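Local coordinates for protein peptide chain release factor RF2 (Thermus thermophilus, PDB 2IHR) that directs the termination of translation at UGA and UAA stop codons, leading to release of the finished peptide from the ribosome, at residues L118-G123 with D131-L136; G199-S204 with V315-Y320; V251-T256 with A281-L286; I305-Q310 with D323-L328; R312-V315 with Y320-D323. All blocks are in the same frame, centred on the assembly; numbering follows the deposited sequence.

Overall arrangement
Following the chain, interaction 1 comes first. It closes the short loop between strand 115-122 and helix 127-145, before interaction 2 opens. Interaction 2 closes a much longer loop, from residues 199-204 to 315-320. Interaction 3 is nested in that loop and lies apart, about 38 Å from interaction 2 between centres; it joins helix 268-294 to a separate three-stranded sheet. Interaction 4 crosses interaction 2, because its segments alternate with those of the latter. Interaction 5 zips the hairpin enclosed by interaction 4, sharing Asp323 with it and Val315 and Tyr320 with interaction 2. Interactions 1, 2 and 5 all reach the same mixed sheet, where Trp132 and Leu136 touch Tyr314.

Interaction 1: L118-G123 with D131-L136; sequences LTIQPG and DWAEML
Ala133 and Leu136, which meet strand 118-122, sit on a helical turn whose shortest bond runs from Met135 N to Asp131 O, 2.9 Å. The next bond of the turn, Leu136 N to Trp132 O, is 3.0 Å. The contact itself is apolar and buried. It is helix-on-sheet packing within a mixed alpha-beta domain: strand 115-122 leads through a short loop into helix 127-145, which doubles back over the sheet. The two short segments run nearly antiparallel, at 162°, with axes 7.6 Å apart. The chain then continues to strand 150-158, which lies parallel to 115-122 with strand 164-172 between them. This is a beta-alpha-beta crossover.

Ile120 does most of the touching from the strand. Its CG1 branch stands anti to the carbonyl carbon (chi1 -64°), which turns CG2 to the helix. On the other branch Ile120 CD1 comes within 4.3 Å of Leu136 C. Ala133 has only a methyl group, and this lets the helix come close at Pro122, the residue whose CA lies 5.5 Å from Ala133 CA. Ile120 and Pro122 both reach that methyl.

Neighbouring groups fix the helix on the sheet. Trp132 gives its NE1 hydrogen to His187 O and meets Tyr314 edge to face. The side chain of Leu136 also rests on Ala206 of strand 201-213. At the centre of the contact Ala133 CB sits 3.7 Å from Ile120 CG2 and 4.2 Å from Pro122 CD.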
# COMPACT_ATOMS: atom_id res chain seq x y z
N LEU A 118 0.91 2.39 -7.73
CA LEU A 118 1.01 3.73 -7.15
C LEU A 118 1.15 4.75 -8.28
O LEU A 118 1.95 4.56 -9.23
CB LEU A 118 2.22 3.76 -6.19
CG LEU A 118 2.62 5.09 -5.49
CD1 LEU A 118 3.05 4.82 -4.03
CD2 LEU A 118 3.73 5.76 -6.29
N THR A 119 0.34 5.82 -8.20
CA THR A 119 0.33 6.85 -9.24
C THR A 119 0.51 8.26 -8.67
O THR A 119 -0.13 8.62 -7.68
CB THR A 119 -1.02 6.86 -10.02
OG1 THR A 119 -1.45 5.52 -10.28
CG2 THR A 119 -0.89 7.62 -11.33
N ILE A 120 1.33 9.07 -9.33
CA ILE A 120 1.64 10.44 -8.90
C ILE A 120 1.38 11.47 -9.98
O ILE A 120 1.79 11.30 -11.12
CB ILE A 120 3.13 10.56 -8.50
CG1 ILE A 120 3.40 9.67 -7.27
CG2 ILE A 120 3.48 12.00 -8.13
CD1 ILE A 120 4.74 9.03 -7.26
N GLN A 121 0.69 12.54 -9.63
CA GLN A 121 0.44 13.61 -10.59
C GLN A 121 0.64 14.91 -9.86
O GLN A 121 0.27 15.02 -8.71
CB GLN A 121 -0.99 13.52 -11.12
CG GLN A 121 -1.18 12.40 -12.12
CD GLN A 121 -2.59 12.28 -12.63
OE1 GLN A 121 -3.48 11.75 -11.95
NE2 GLN A 121 -2.81 12.77 -13.84
N PRO A 122 1.29 15.89 -10.49
CA PRO A 122 1.45 17.15 -9.74
C PRO A 122 0.08 17.84 -9.49
O PRO A 122 -0.92 17.49 -10.08
CB PRO A 122 2.38 18.00 -10.62
CG PRO A 122 2.30 17.37 -12.02
CD PRO A 122 2.08 15.88 -11.74
N GLY A 123 0.06 18.79 -8.58
CA GLY A 123 -1.16 19.51 -8.27
C GLY A 123 -0.78 20.95 -8.54
O GLY A 123 -0.11 21.23 -9.54
N ASP A 131 8.61 19.05 -10.04
CA ASP A 131 9.84 18.64 -9.39
C ASP A 131 9.44 17.82 -8.15
O ASP A 131 9.98 16.73 -7.90
CB ASP A 131 10.64 19.90 -9.02
CG ASP A 131 12.06 19.59 -8.52
OD1 ASP A 131 12.70 18.65 -9.04
OD2 ASP A 131 12.52 20.33 -7.61
N TRP A 132 8.48 18.34 -7.39
CA TRP A 132 7.97 17.68 -6.18
C TRP A 132 7.43 16.28 -6.49
O TRP A 132 7.64 15.33 -5.73
CB TRP A 132 6.88 18.57 -5.57
CG TRP A 132 6.22 18.07 -4.28
CD1 TRP A 132 4.90 18.24 -3.93
CD2 TRP A 132 6.83 17.36 -3.18
NE1 TRP A 132 4.67 17.67 -2.70
CE2 TRP A 132 5.83 17.13 -2.22
CE3 TRP A 132 8.14 16.90 -2.91
CZ2 TRP A 132 6.07 16.46 -1.02
CZ3 TRP A 132 8.38 16.23 -1.70
CH2 TRP A 132 7.36 16.02 -0.79
N ALA A 133 6.70 16.15 -7.58
CA ALA A 133 6.16 14.87 -7.98
C ALA A 133 7.33 13.85 -8.26
O ALA A 133 7.30 12.65 -7.87
CB ALA A 133 5.28 15.08 -9.21
N GLU A 134 8.37 14.32 -8.92
CA GLU A 134 9.51 13.47 -9.21
C GLU A 134 10.18 13.08 -7.87
O GLU A 134 10.72 11.98 -7.72
CB GLU A 134 10.47 14.23 -10.10
CG GLU A 134 11.62 13.38 -10.62
CD GLU A 134 12.48 14.17 -11.55
OE1 GLU A 134 11.91 15.01 -12.27
OE2 GLU A 134 13.71 13.96 -11.58
N MET A 135 10.11 13.99 -6.90
CA MET A 135 10.69 13.77 -5.60
C MET A 135 10.00 12.65 -4.86
O MET A 135 10.66 11.77 -4.26
CB MET A 135 10.66 15.05 -4.78
CG MET A 135 11.62 16.17 -5.32
SD MET A 135 11.87 17.41 -4.03
CE MET A 135 11.17 18.84 -4.80
N LEU A 136 8.68 12.69 -4.89
CA LEU A 136 7.89 11.67 -4.25
C LEU A 136 8.19 10.33 -4.97
O LEU A 136 8.30 9.29 -4.30
CB LEU A 136 6.40 12.05 -4.35
CG LEU A 136 5.88 13.22 -3.48
CD1 LEU A 136 4.57 13.78 -4.08
CD2 LEU A 136 5.65 12.73 -2.04

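Interaction 2: G199-S204 with V315-Y320; sequences GRRHTS and VLDKNY
Arg201 and Asp317 form the tight part of this contact, a salt bridge with Arg201 NE 2.7 Å from Asp317 OD2. The two flat groups stand almost perpendicular, their planes 82° apart. The carboxylate therefore does not lie edge to edge with the guanidinium. OD2 meets the NE end, while Asp317 OD1 sits over one face of the guanidinium, 3.4 Å from Arg201 NH2. The arginine chain bends at chi2 and chi3 to bring its head to the acid. Asp317 CG lies between its own backbone N and carbonyl carbon (chi1 39°), which sets the carboxylate against the arginine head.

The outer side is looser. Lys318 crosses the guanidinium at about a right angle and offers its aliphatic chain, with CD 3.5 Å from Arg201 NH2. Its NZ stays 5.0 Å from Arg201 NH1. Arg201 and Lys318 are both exposed, so solvent probably screens these charges. On the inner side Val315 CG2 approaches Arg201 NH2 at 3.8 Å. Val315 is buried, and both it and Arg201 rest on Val190.

Val190 belongs to strand 185-190, which lies between strands 201-213 and 312-315 in the mixed sheet. The salt bridge thus spans a strand, linking strand 201-213 to the turn between strands 312-315 and 320-323. Val315 N donates to Tyr320 O at 3.0 Å, and Asn319, with both backbone angles positive, faces Val315 together with Tyr320. This is a G1 beta bulge, here at the end of a beta-hairpin turn.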
# COMPACT_ATOMS: atom_id res chain seq x y z
N GLY A 199 14.30 34.27 -2.91
CA GLY A 199 14.20 33.13 -2.01
C GLY A 199 12.83 33.01 -1.36
O GLY A 199 12.72 32.64 -0.19
N ARG A 200 11.78 33.32 -2.10
CA ARG A 200 10.43 33.26 -1.56
C ARG A 200 9.95 31.79 -1.41
O ARG A 200 10.03 31.00 -2.37
CB ARG A 200 9.51 34.07 -2.49
CG ARG A 200 8.03 34.01 -2.14
CD ARG A 200 7.22 33.92 -3.43
NE ARG A 200 6.16 32.92 -3.34
CZ ARG A 200 5.47 32.47 -4.39
NH1 ARG A 200 5.73 32.96 -5.61
NH2 ARG A 200 4.53 31.54 -4.24
N ARG A 201 9.47 31.44 -0.21
CA ARG A 201 8.96 30.09 0.07
C ARG A 201 7.80 29.79 -0.88
O ARG A 201 6.89 30.61 -1.04
CB ARG A 201 8.40 29.94 1.51
CG ARG A 201 9.11 30.69 2.65
CD ARG A 201 9.80 29.74 3.69
NE ARG A 201 8.98 28.63 4.21
CZ ARG A 201 8.28 28.64 5.35
NH1 ARG A 201 8.28 29.71 6.13
NH2 ARG A 201 7.61 27.55 5.74
N HIS A 202 7.82 28.63 -1.50
CA HIS A 202 6.72 28.24 -2.37
C HIS A 202 6.02 27.11 -1.67
O HIS A 202 6.54 26.49 -0.73
CB HIS A 202 7.20 27.76 -3.74
CG HIS A 202 7.50 28.86 -4.71
ND1 HIS A 202 8.27 29.96 -4.37
CD2 HIS A 202 7.17 29.01 -6.01
CE1 HIS A 202 8.41 30.74 -5.43
NE2 HIS A 202 7.76 30.19 -6.44
N THR A 203 4.80 26.86 -2.11
CA THR A 203 4.02 25.79 -1.55
C THR A 203 3.61 25.04 -2.78
O THR A 203 3.23 25.65 -3.76
CB THR A 203 2.83 26.35 -0.79
OG1 THR A 203 3.31 27.23 0.26
CG2 THR A 203 2.02 25.22 -0.20
N SER A 204 3.75 23.71 -2.73
CA SER A 204 3.46 22.88 -3.89
C SER A 204 2.70 21.68 -3.43
O SER A 204 2.72 21.34 -2.24
CB SER A 204 4.76 22.42 -4.54
OG SER A 204 5.50 23.50 -5.05
N VAL A 315 8.12 20.26 5.11
CA VAL A 315 8.56 21.63 5.01
C VAL A 315 10.02 21.70 5.36
O VAL A 315 10.42 21.69 6.52
CB VAL A 315 7.60 22.61 5.82
CG1 VAL A 315 6.92 21.88 6.88
CG2 VAL A 315 8.36 23.84 6.34
N LEU A 316 10.79 21.80 4.28
CA LEU A 316 12.23 21.77 4.25
C LEU A 316 13.09 22.89 4.78
O LEU A 316 14.17 22.61 5.28
CB LEU A 316 12.63 21.41 2.82
CG LEU A 316 11.78 20.27 2.18
CD1 LEU A 316 12.47 19.85 0.92
CD2 LEU A 316 11.56 19.00 3.06
N ASP A 317 12.67 24.13 4.68
CA ASP A 317 13.47 25.22 5.23
C ASP A 317 13.38 25.27 6.74
O ASP A 317 14.07 26.06 7.37
CB ASP A 317 13.01 26.56 4.69
CG ASP A 317 11.51 26.63 4.58
OD1 ASP A 317 10.81 26.28 5.56
OD2 ASP A 317 11.02 27.02 3.51
N LYS A 318 12.51 24.45 7.32
CA LYS A 318 12.35 24.42 8.77
C LYS A 318 12.62 23.00 9.24
O LYS A 318 12.37 22.65 10.38
CB LYS A 318 10.94 24.91 9.16
CG LYS A 318 10.79 26.42 8.93
CD LYS A 318 9.35 26.85 8.64
CE LYS A 318 8.96 28.13 9.40
NZ LYS A 318 8.47 27.83 10.81
N ASN A 319 13.08 22.16 8.33
CA ASN A 319 13.49 20.80 8.64
C ASN A 319 12.65 19.81 9.38
O ASN A 319 13.10 19.20 10.34
CB ASN A 319 14.84 20.82 9.37
CG ASN A 319 15.96 21.30 8.51
OD1 ASN A 319 17.11 21.34 8.94
ND2 ASN A 319 15.64 21.65 7.26
N TYR A 320 11.45 19.59 8.90
CA TYR A 320 10.58 18.61 9.51
C TYR A 320 9.58 18.14 8.45
O TYR A 320 9.33 18.85 7.44
CB TYR A 320 9.85 19.18 10.74
CG TYR A 320 8.80 20.24 10.44
CD1 TYR A 320 7.48 19.91 10.25
CD2 TYR A 320 9.15 21.58 10.34
CE1 TYR A 320 6.53 20.87 9.99
CE2 TYR A 320 8.22 22.54 10.07
CZ TYR A 320 6.89 22.19 9.90
OH TYR A 320 5.92 23.18 9.71

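Interaction 3: V251-T256 with A281-L286; sequences VVHLPT and ARLYEL
His253 and Leu283 join strand 248-253 and the turn after it to helix 268-294. The helix packs against a three-stranded antiparallel sheet in the domain that carries the GGQ motif of the release factor, which ends at Gln240. The contact is small and partly buried.

Its main interaction is CH-pi. Leu283 CD1 lies over the centre of the His253 imidazole, 4.3 Å from the centroid and 4° off the ring normal. Pro255 CD covers the opposite face, 3.4 Å above the plane, so the ring is held between a proline and a leucine. The ring stands anti to its own backbone nitrogen (chi1 179°), which carries it toward the helix. Ile258 of the next strand also packs on Leu283.

The polar bonds belong to the turn between strands 248-253 and 258-262. His253 O takes two of them, from Thr256 N at 2.7 Å and from Thr256 OG1 at 2.9 Å. The first closes a beta turn, and the second lies in the carbonyl plane on a lone pair. Thr256 OG1 in turn accepts from Ile258 N.

The remaining contacts are made by the other leucine methyl. Leu283 CD2 reaches His253 ND1 at 3.8 Å and Thr256 CG2 at 3.9 Å.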
# COMPACT_ATOMS: atom_id res chain seq x y z
N VAL A 251 -4.06 1.91 -23.97
CA VAL A 251 -5.35 1.24 -24.00
C VAL A 251 -6.42 2.14 -23.42
O VAL A 251 -6.25 2.72 -22.35
CB VAL A 251 -5.36 -0.02 -23.19
CG1 VAL A 251 -6.74 -0.65 -23.31
CG2 VAL A 251 -4.29 -0.95 -23.66
N VAL A 252 -7.54 2.25 -24.11
CA VAL A 252 -8.62 3.09 -23.65
C VAL A 252 -9.79 2.17 -23.38
O VAL A 252 -9.95 1.17 -24.06
CB VAL A 252 -9.06 4.09 -24.72
CG1 VAL A 252 -10.04 5.05 -24.13
CG2 VAL A 252 -7.84 4.83 -25.31
N HIS A 253 -10.60 2.50 -22.38
CA HIS A 253 -11.74 1.66 -22.07
C HIS A 253 -13.00 2.46 -22.25
O HIS A 253 -13.58 2.99 -21.30
CB HIS A 253 -11.67 1.10 -20.66
CG HIS A 253 -12.84 0.25 -20.31
ND1 HIS A 253 -13.88 0.69 -19.51
CD2 HIS A 253 -13.18 -1.00 -20.72
CE1 HIS A 253 -14.80 -0.25 -19.44
NE2 HIS A 253 -14.41 -1.28 -20.17
N LEU A 254 -13.38 2.53 -23.51
CA LEU A 254 -14.54 3.24 -24.03
C LEU A 254 -15.73 3.41 -23.10
O LEU A 254 -16.23 4.52 -22.91
CB LEU A 254 -14.93 2.56 -25.34
CG LEU A 254 -13.71 2.37 -26.27
CD1 LEU A 254 -14.02 1.40 -27.39
CD2 LEU A 254 -13.28 3.73 -26.82
N PRO A 255 -16.21 2.32 -22.50
CA PRO A 255 -17.36 2.45 -21.59
C PRO A 255 -17.13 3.47 -20.47
O PRO A 255 -18.06 4.14 -20.03
CB PRO A 255 -17.53 1.03 -21.03
CG PRO A 255 -16.98 0.14 -22.11
CD PRO A 255 -15.77 0.92 -22.63
N THR A 256 -15.88 3.58 -20.03
CA THR A 256 -15.51 4.47 -18.93
C THR A 256 -14.63 5.66 -19.29
O THR A 256 -14.73 6.70 -18.67
CB THR A 256 -14.73 3.74 -17.89
OG1 THR A 256 -13.45 3.42 -18.45
CG2 THR A 256 -15.45 2.45 -17.46
N ALA A 281 -7.44 -3.74 -13.04
CA ALA A 281 -7.39 -3.39 -11.62
C ALA A 281 -7.99 -2.03 -11.26
O ALA A 281 -8.43 -1.81 -10.13
CB ALA A 281 -5.99 -3.44 -11.17
N ARG A 282 -7.99 -1.10 -12.21
CA ARG A 282 -8.56 0.21 -11.97
C ARG A 282 -10.09 0.16 -12.06
O ARG A 282 -10.79 0.91 -11.40
CB ARG A 282 -8.00 1.20 -12.99
CG ARG A 282 -6.54 1.51 -12.78
CD ARG A 282 -6.11 2.65 -13.65
NE ARG A 282 -7.05 3.72 -13.43
CZ ARG A 282 -7.16 4.80 -14.19
NH1 ARG A 282 -6.39 4.99 -15.26
NH2 ARG A 282 -8.08 5.69 -13.86
N LEU A 283 -10.58 -0.74 -12.91
CA LEU A 283 -12.01 -0.93 -13.08
C LEU A 283 -12.49 -1.62 -11.82
O LEU A 283 -13.54 -1.29 -11.27
CB LEU A 283 -12.26 -1.80 -14.30
CG LEU A 283 -11.91 -1.14 -15.65
CD1 LEU A 283 -11.81 -2.18 -16.77
CD2 LEU A 283 -12.98 -0.09 -15.93
N TYR A 284 -11.71 -2.59 -11.37
CA TYR A 284 -12.01 -3.34 -10.16
C TYR A 284 -12.15 -2.39 -8.96
O TYR A 284 -12.92 -2.61 -8.03
CB TYR A 284 -10.87 -4.30 -9.87
CG TYR A 284 -11.10 -5.12 -8.64
CD1 TYR A 284 -12.01 -6.19 -8.64
CD2 TYR A 284 -10.43 -4.84 -7.47
CE1 TYR A 284 -12.22 -6.96 -7.49
CE2 TYR A 284 -10.64 -5.61 -6.31
CZ TYR A 284 -11.53 -6.67 -6.34
OH TYR A 284 -11.68 -7.45 -5.24
N GLU A 285 -11.34 -1.34 -9.01
CA GLU A 285 -11.30 -0.32 -7.99
C GLU A 285 -12.50 0.57 -8.23
O GLU A 285 -13.18 0.93 -7.28
CB GLU A 285 -9.98 0.47 -8.12
CG GLU A 285 -9.89 1.80 -7.34
CD GLU A 285 -10.09 1.65 -5.84
OE1 GLU A 285 -10.09 0.50 -5.34
OE2 GLU A 285 -10.24 2.71 -5.17
N LEU A 286 -12.77 0.92 -9.49
CA LEU A 286 -13.94 1.74 -9.80
C LEU A 286 -15.20 1.06 -9.24
O LEU A 286 -16.13 1.73 -8.76
CB LEU A 286 -14.07 1.96 -11.30
CG LEU A 286 -14.64 3.36 -11.64
CD1 LEU A 286 -14.49 3.62 -13.13
CD2 LEU A 286 -16.12 3.47 -11.23

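Interaction 4: I305-Q310 with D323-L328; sequences IEWGSQ and DHRTGL
This is a surface contact between two loops, in which Trp307 lies against His324 and Arg325. One loop leads into strand 312-315 and the other follows strand 320-323, so the contact closes the open end of that beta hairpin.

The indole is the main surface. Arg325 CG sits over its six-membered ring in a CH-pi contact, 3.9 Å from the centroid and 4° off the normal. The arginine touches with its aliphatic part, since its head turns away with the guanidinium plane 77° from the ring. The benzo edge meets His324, with Trp307 CZ2 3.8 Å from His324 CB. Next to it on the same edge, Trp307 NE1 donates to Gln310 O at 3.0 Å, which helps to fix the rotation of the ring. The Gln310 side chain crosses the imidazole of His324 at a slant, with Gln310 OE1 3.5 Å from His324 NE2; that NE2 is bonded to Ser313 OG.

The second loop is shaped by Asp323. Its OD1 accepts from Arg325 N and Thr326 N, from opposite faces of the carboxylate plane, an Asx turn and an Asx motif. The Arg325 head has several further partners: NH1 bonds to Pro182 O, and Trp351 makes a cation-pi contact. Arg325 NH2 closes a salt bridge to Asp323 OD2 at 3.0 Å, nearly straight at 174° and on the syn lone pair.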
# COMPACT_ATOMS: atom_id res chain seq x y z
N ILE A 305 -16.34 9.84 6.08
CA ILE A 305 -15.11 10.30 6.72
C ILE A 305 -14.04 10.70 5.71
O ILE A 305 -13.19 9.89 5.34
CB ILE A 305 -14.53 9.19 7.68
CG1 ILE A 305 -14.30 7.86 6.93
CG2 ILE A 305 -15.47 9.00 8.88
CD1 ILE A 305 -15.57 7.05 6.54
N GLU A 306 -14.05 11.96 5.26
CA GLU A 306 -13.07 12.40 4.27
C GLU A 306 -12.16 13.56 4.64
O GLU A 306 -12.59 14.57 5.21
CB GLU A 306 -13.77 12.73 2.96
CG GLU A 306 -14.60 11.58 2.41
CD GLU A 306 -15.31 11.95 1.12
OE1 GLU A 306 -15.42 13.17 0.86
OE2 GLU A 306 -15.75 11.03 0.39
N TRP A 307 -10.89 13.40 4.27
CA TRP A 307 -9.83 14.37 4.54
C TRP A 307 -9.53 15.13 3.24
O TRP A 307 -9.05 14.55 2.27
CB TRP A 307 -8.60 13.60 5.04
CG TRP A 307 -7.54 14.45 5.60
CD1 TRP A 307 -6.72 15.30 4.92
CD2 TRP A 307 -7.21 14.59 6.99
NE1 TRP A 307 -5.89 15.96 5.80
CE2 TRP A 307 -6.18 15.55 7.07
CE3 TRP A 307 -7.69 14.01 8.17
CZ2 TRP A 307 -5.62 15.93 8.28
CZ3 TRP A 307 -7.14 14.40 9.38
CH2 TRP A 307 -6.11 15.35 9.43
N GLY A 308 -9.81 16.43 3.23
CA GLY A 308 -9.61 17.23 2.02
C GLY A 308 -8.22 17.72 1.67
O GLY A 308 -7.75 17.52 0.54
N SER A 309 -7.57 18.39 2.62
CA SER A 309 -6.22 18.92 2.41
C SER A 309 -5.16 17.82 2.52
O SER A 309 -5.48 16.62 2.59
CB SER A 309 -5.89 20.02 3.44
OG SER A 309 -5.63 19.46 4.72
N GLN A 310 -3.90 18.25 2.55
CA GLN A 310 -2.79 17.32 2.64
C GLN A 310 -2.83 16.41 3.85
O GLN A 310 -3.18 16.83 4.97
CB GLN A 310 -1.46 18.05 2.72
CG GLN A 310 -1.49 19.53 2.44
CD GLN A 310 -2.02 20.41 3.59
OE1 GLN A 310 -1.89 20.08 4.77
NE2 GLN A 310 -2.59 21.55 3.21
N ASP A 323 3.00 14.41 9.52
CA ASP A 323 1.79 13.73 9.13
C ASP A 323 0.62 14.27 9.94
O ASP A 323 0.49 14.01 11.13
CB ASP A 323 1.92 12.22 9.33
CG ASP A 323 0.83 11.45 8.62
OD1 ASP A 323 -0.32 11.49 9.11
OD2 ASP A 323 1.11 10.82 7.58
N HIS A 324 -0.24 15.01 9.27
CA HIS A 324 -1.42 15.62 9.90
C HIS A 324 -2.54 14.67 10.38
O HIS A 324 -3.41 15.06 11.12
CB HIS A 324 -1.98 16.63 8.93
CG HIS A 324 -0.95 17.57 8.39
ND1 HIS A 324 -0.44 18.61 9.14
CD2 HIS A 324 -0.42 17.70 7.16
CE1 HIS A 324 0.35 19.34 8.38
NE2 HIS A 324 0.38 18.82 7.17
N ARG A 325 -2.52 13.42 9.94
CA ARG A 325 -3.54 12.50 10.37
C ARG A 325 -3.05 11.81 11.63
O ARG A 325 -3.68 11.86 12.69
CB ARG A 325 -3.76 11.44 9.29
CG ARG A 325 -4.18 11.92 7.91
CD ARG A 325 -4.04 10.75 6.91
NE ARG A 325 -2.64 10.34 6.84
CZ ARG A 325 -2.18 9.26 6.24
NH1 ARG A 325 -3.01 8.42 5.62
NH2 ARG A 325 -0.87 9.01 6.28
N THR A 326 -1.91 11.16 11.48
CA THR A 326 -1.26 10.40 12.53
C THR A 326 -0.63 11.31 13.57
O THR A 326 -0.58 11.02 14.77
CB THR A 326 -0.23 9.54 11.81
OG1 THR A 326 -0.39 8.17 12.19
CG2 THR A 326 1.17 10.04 12.06
N GLY A 327 -0.16 12.47 13.13
CA GLY A 327 0.45 13.35 14.10
C GLY A 327 1.96 13.19 14.22
O GLY A 327 2.61 14.08 14.81
N LEU A 328 2.53 12.10 13.63
CA LEU A 328 3.96 11.77 13.67
C LEU A 328 4.81 12.86 13.09
O LEU A 328 4.62 13.25 11.94
CB LEU A 328 4.21 10.52 12.86
CG LEU A 328 5.28 9.47 13.21
CD1 LEU A 328 5.44 8.56 12.03
CD2 LEU A 328 6.58 10.06 13.52

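Interaction 5: R312-V315 with Y320-D323; sequences RSYV and YVKD
Arg312 reaches across to Asp323 at the open end of a beta hairpin, strands 312-315 and 320-323 of the mixed sheet. The two form a non-hydrogen-bonded pair, with side chains on the face shared by Tyr314 and Val321. From CB, 4.0 Å from Asp323 OD2, the arginine runs out extended, with CG anti to the backbone nitrogen (chi1 -174°). CG passes Lys322 O at 3.6 Å. CD rests on Val321 CG1 at 3.8 Å. The chain then bends at chi3, and Arg312 NE donates to Asp323 OD2 at 3.2 Å as part of a salt bridge. This donor reaches the anti side of the oxygen, and the guanidinium and carboxylate planes are 45° apart. NH2 adds a weak bond to the same oxygen and pairs more strongly with Glu183. At the tip Arg312 NH1 donates to Tyr314 OH at 2.8 Å, in the guanidinium plane. Three groups thus hold the buried head, and the negative charges of Glu183 and Asp323 probably balance it.

Between the strands, Ser313 and Lys322 form a hydrogen-bonded pair. Ser313 N gives to Lys322 O, and Lys322 N bonds back to Ser313 O at 2.6 Å. The Ser313 hydroxyl is engaged by His324 and Arg188.

The Tyr314 ring is wedged among neighbours. Trp132 meets it edge to face, and helix 127-145 covers it through Leu136 and Met139. Val321 lies alongside, pointing the same way, with its CG2 3.5 Å from Tyr314 CD2.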
# COMPACT_ATOMS: atom_id res chain seq x y z
N ARG A 312 0.04 14.87 4.57
CA ARG A 312 1.35 15.02 5.17
C ARG A 312 2.10 16.21 4.66
O ARG A 312 1.88 16.60 3.52
CB ARG A 312 2.16 13.70 4.98
CG ARG A 312 3.49 13.76 5.71
CD ARG A 312 4.29 12.64 5.33
NE ARG A 312 3.60 11.42 5.65
CZ ARG A 312 3.61 10.37 4.86
NH1 ARG A 312 4.28 10.45 3.71
NH2 ARG A 312 2.93 9.28 5.20
N SER A 313 2.94 16.85 5.50
CA SER A 313 3.72 18.02 5.03
C SER A 313 5.22 17.88 5.18
O SER A 313 5.75 17.40 6.23
CB SER A 313 3.28 19.34 5.68
OG SER A 313 2.06 19.79 5.09
N TYR A 314 5.89 18.30 4.11
CA TYR A 314 7.34 18.24 4.05
C TYR A 314 7.87 19.64 3.98
O TYR A 314 8.09 20.15 2.89
CB TYR A 314 7.78 17.47 2.82
CG TYR A 314 7.22 16.08 2.71
CD1 TYR A 314 5.84 15.88 2.49
CD2 TYR A 314 8.06 14.95 2.78
CE1 TYR A 314 5.30 14.61 2.32
CE2 TYR A 314 7.54 13.66 2.60
CZ TYR A 314 6.18 13.51 2.36
OH TYR A 314 5.69 12.27 2.07
N VAL A 315 8.12 20.26 5.11
CA VAL A 315 8.56 21.63 5.01
C VAL A 315 10.02 21.70 5.36
O VAL A 315 10.42 21.69 6.52
CB VAL A 315 7.60 22.61 5.82
CG1 VAL A 315 6.92 21.88 6.88
CG2 VAL A 315 8.36 23.84 6.34
N TYR A 320 11.45 19.59 8.90
CA TYR A 320 10.58 18.61 9.51
C TYR A 320 9.58 18.14 8.45
O TYR A 320 9.33 18.85 7.44
CB TYR A 320 9.85 19.18 10.74
CG TYR A 320 8.80 20.24 10.44
CD1 TYR A 320 7.48 19.91 10.25
CD2 TYR A 320 9.15 21.58 10.34
CE1 TYR A 320 6.53 20.87 9.99
CE2 TYR A 320 8.22 22.54 10.07
CZ TYR A 320 6.89 22.19 9.90
OH TYR A 320 5.92 23.18 9.71
N VAL A 321 9.07 16.93 8.68
CA VAL A 321 8.04 16.27 7.86
C VAL A 321 6.97 15.97 8.91
O VAL A 321 7.27 15.48 9.97
CB VAL A 321 8.56 14.99 7.25
CG1 VAL A 321 7.41 14.09 6.90
CG2 VAL A 321 9.35 15.37 5.97
N LYS A 322 5.73 16.29 8.59
CA LYS A 322 4.64 16.16 9.54
C LYS A 322 3.33 15.59 9.00
O LYS A 322 2.61 16.21 8.19
CB LYS A 322 4.40 17.55 10.10
CG LYS A 322 3.12 17.75 10.84
CD LYS A 322 3.14 17.10 12.14
CE LYS A 322 1.94 17.54 12.86
NZ LYS A 322 2.18 17.27 14.32
N ASP A 323 3.00 14.41 9.52
CA ASP A 323 1.79 13.73 9.13
C ASP A 323 0.62 14.27 9.94
O ASP A 323 0.49 14.01 11.13
CB ASP A 323 1.92 12.22 9.33
CG ASP A 323 0.83 11.45 8.62
OD1 ASP A 323 -0.32 11.49 9.11
OD2 ASP A 323 1.11 10.82 7.58